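PDB 3SF6: glutaryl-CoA dehydrogenase from Mycobacterium smegmatis, which belongs to the acyl-CoA dehydrogenase family of flavoproteins and carries dihydroflavine-adenine dinucleotide in a pocket of its fold. Local coordinates for residues A[173-178]-A[237-242]. Sequence-based numbering, arbitrary orientation.
Sequences WILTGT and VRLPDS. With EDO (1,2-ethanediol), chain P.
Trp173 to Leu175 pair antiparallel with Val237 to Leu239, through the hydrogen-bonded pairs Trp173–Leu239 and Leu175–Val237 and the non-hydrogen-bonded pair Ile174–Arg238 between them. These segments lie on neighbouring inner strands of an antiparallel sheet in the beta domain of the acyl-CoA dehydrogenase fold; strand 165-169 flanks 172-183 on its other side. Both bonds between Trp173 and Leu239 are nearly straight, with Trp173 N 2.7 Å from Leu239 O. On the buried face, Leu175 and Leu239 cross at about a right angle, CD2 of Leu175 lying 3.9 Å from CD1 of Leu239, and Val206 of strand 200-207 packs against both. The opposite face carries Ile174 and Arg238 side by side. Arg238 bends at chi3 (-62°), folding its guanidinium back; in the Ile174 conformer described, one of two, CD1 lies over the centre of one guanidinium face, 3.7 Å from CZ of Arg238. Beyond the ladder the chain turns into a 3-10 segment, where Asp241 runs alongside the Trp173 indole, its OD1 also salt-bridged to Arg244; Phe204 meets the indole edge-to-face. Trp173 NE1 donates in the ring plane to the anti lone pair of Asp241 OD1, at 2.8 Å.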
loop_
_atom_site.group_PDB
_atom_site.type_symbol
_atom_site.label_atom_id
_atom_site.label_comp_id
_atom_site.label_asym_id
_atom_site.label_seq_id
_atom_site.Cartn_x
_atom_site.Cartn_y
_atom_site.Cartn_z
ATOM N N TRP A 173 -23.035 -23.501 -41.222
ATOM C CA TRP A 173 -23.200 -23.124 -39.831
ATOM C C TRP A 173 -24.054 -21.857 -39.723
ATOM O O TRP A 173 -23.956 -20.974 -40.568
ATOM C CB TRP A 173 -21.852 -22.812 -39.180
ATOM C CG TRP A 173 -20.933 -23.958 -39.051
ATOM C CD1 TRP A 173 -19.988 -24.336 -39.951
ATOM C CD2 TRP A 173 -20.829 -24.864 -37.935
ATOM N NE1 TRP A 173 -19.282 -25.432 -39.454
ATOM C CE2 TRP A 173 -19.786 -25.772 -38.227
ATOM C CE3 TRP A 173 -21.505 -24.986 -36.725
ATOM C CZ2 TRP A 173 -19.411 -26.792 -37.351
ATOM C CZ3 TRP A 173 -21.112 -25.978 -35.838
ATOM C CH2 TRP A 173 -20.082 -26.886 -36.170
ATOM N N ILE A 174 -24.851 -21.782 -38.653
ATOM C CA ILE A 174 -25.600 -20.582 -38.319
ATOM C C ILE A 174 -25.060 -20.071 -36.981
ATOM O O ILE A 174 -25.096 -20.792 -35.965
ATOM C CB ILE A 174 -27.110 -20.844 -38.219
ATOM C CG1 ILE A 174 -27.633 -21.586 -39.454
ATOM C CG2 ILE A 174 -27.851 -19.508 -38.093
ATOM C CD1 ILE A 174 -27.543 -20.756 -40.723
ATOM N N LEU A 175 -24.538 -18.851 -36.980
ATOM C CA LEU A 175 -23.955 -18.270 -35.777
ATOM C C LEU A 175 -24.921 -17.248 -35.197
ATOM O O LEU A 175 -25.349 -16.328 -35.887
ATOM C CB LEU A 175 -22.610 -17.560 -36.060
ATOM C CG LEU A 175 -21.353 -18.416 -35.937
ATOM C CD1 LEU A 175 -21.416 -19.603 -36.838
ATOM C CD2 LEU A 175 -20.060 -17.541 -36.187
ATOM N N THR A 176 -25.264 -17.397 -33.918
ATOM C CA THR A 176 -26.198 -16.497 -33.259
ATOM C C THR A 176 -25.676 -16.083 -31.891
ATOM O O THR A 176 -25.484 -16.925 -30.998
ATOM C CB THR A 176 -27.564 -17.170 -33.074
ATOM O OG1 THR A 176 -28.025 -17.686 -34.342
ATOM C CG2 THR A 176 -28.587 -16.173 -32.528
ATOM N N GLY A 177 -25.444 -14.785 -31.729
ATOM C CA GLY A 177 -25.082 -14.248 -30.431
ATOM C C GLY A 177 -24.576 -12.840 -30.531
ATOM O O GLY A 177 -24.556 -12.272 -31.629
ATOM N N THR A 178 -24.203 -12.285 -29.384
ATOM C CA THR A 178 -23.664 -10.938 -29.327
ATOM C C THR A 178 -22.297 -10.954 -28.657
ATOM O O THR A 178 -22.146 -11.542 -27.572
ATOM C CB THR A 178 -24.625 -10.025 -28.556
ATOM O OG1 THR A 178 -25.887 -9.987 -29.261
ATOM C CG2 THR A 178 -24.077 -8.629 -28.449
ATOM N N VAL A 237 -26.108 -15.593 -38.566
ATOM C CA VAL A 237 -25.161 -15.414 -39.684
ATOM C C VAL A 237 -24.806 -16.780 -40.230
ATOM O O VAL A 237 -24.311 -17.656 -39.491
ATOM C CB VAL A 237 -23.893 -14.698 -39.172
ATOM C CG1 VAL A 237 -22.778 -14.672 -40.240
ATOM C CG2 VAL A 237 -24.270 -13.292 -38.676
ATOM N N ARG A 238 -25.064 -16.965 -41.514
ATOM C CA ARG A 238 -24.897 -18.257 -42.174
ATOM C C ARG A 238 -23.528 -18.303 -42.849
ATOM O O ARG A 238 -23.162 -17.416 -43.653
ATOM C CB ARG A 238 -26.008 -18.450 -43.204
ATOM C CG ARG A 238 -25.905 -19.734 -43.979
ATOM C CD ARG A 238 -27.001 -19.802 -45.070
ATOM N NE ARG A 238 -28.361 -19.786 -44.533
ATOM C CZ ARG A 238 -29.026 -20.870 -44.123
ATOM N NH1 ARG A 238 -28.457 -22.079 -44.149
ATOM N NH2 ARG A 238 -30.268 -20.739 -43.653
ATOM N N LEU A 239 -22.759 -19.329 -42.515
ATOM C CA LEU A 239 -21.398 -19.507 -43.040
ATOM C C LEU A 239 -21.197 -20.942 -43.542
ATOM O O LEU A 239 -21.752 -21.883 -42.986
ATOM C CB LEU A 239 -20.363 -19.278 -41.916
ATOM C CG LEU A 239 -20.335 -17.843 -41.332
ATOM C CD1 LEU A 239 -19.534 -17.801 -39.994
ATOM C CD2 LEU A 239 -19.825 -16.850 -42.361
ATOM N N PRO A 240 -20.365 -21.116 -44.573
ATOM C CA PRO A 240 -20.022 -22.496 -44.971
ATOM C C PRO A 240 -19.116 -23.175 -43.950
ATOM O O PRO A 240 -18.490 -22.475 -43.137
ATOM C CB PRO A 240 -19.274 -22.288 -46.300
ATOM C CG PRO A 240 -18.539 -20.991 -46.056
ATOM C CD PRO A 240 -19.552 -20.121 -45.294
ATOM N N ASP A 241 -19.012 -24.513 -43.975
ATOM C CA ASP A 241 -18.098 -25.173 -43.033
ATOM C C ASP A 241 -16.673 -24.717 -43.215
ATOM O O ASP A 241 -15.899 -24.788 -42.266
ATOM C CB ASP A 241 -18.151 -26.713 -43.079
ATOM C CG ASP A 241 -17.237 -27.373 -42.006
ATOM O OD1 ASP A 241 -17.343 -27.050 -40.767
ATOM O OD2 ASP A 241 -16.364 -28.184 -42.419
ATOM N N SER A 242 -16.315 -24.249 -44.409
ATOM C CA SER A 242 -14.956 -23.819 -44.693
ATOM C C SER A 242 -14.575 -22.560 -43.872
ATOM O O SER A 242 -13.417 -22.187 -43.876
ATOM C CB SER A 242 -14.746 -23.555 -46.174
ATOM O OG SER A 242 -15.652 -22.584 -46.662
HETATM C C1 EDO P . -29.335 -11.820 -31.575
HETATM O O1 EDO P . -29.482 -11.219 -32.859
HETATM C C2 EDO P . -27.857 -12.032 -31.350
HETATM O O2 EDO P . -27.534 -11.969 -29.950
#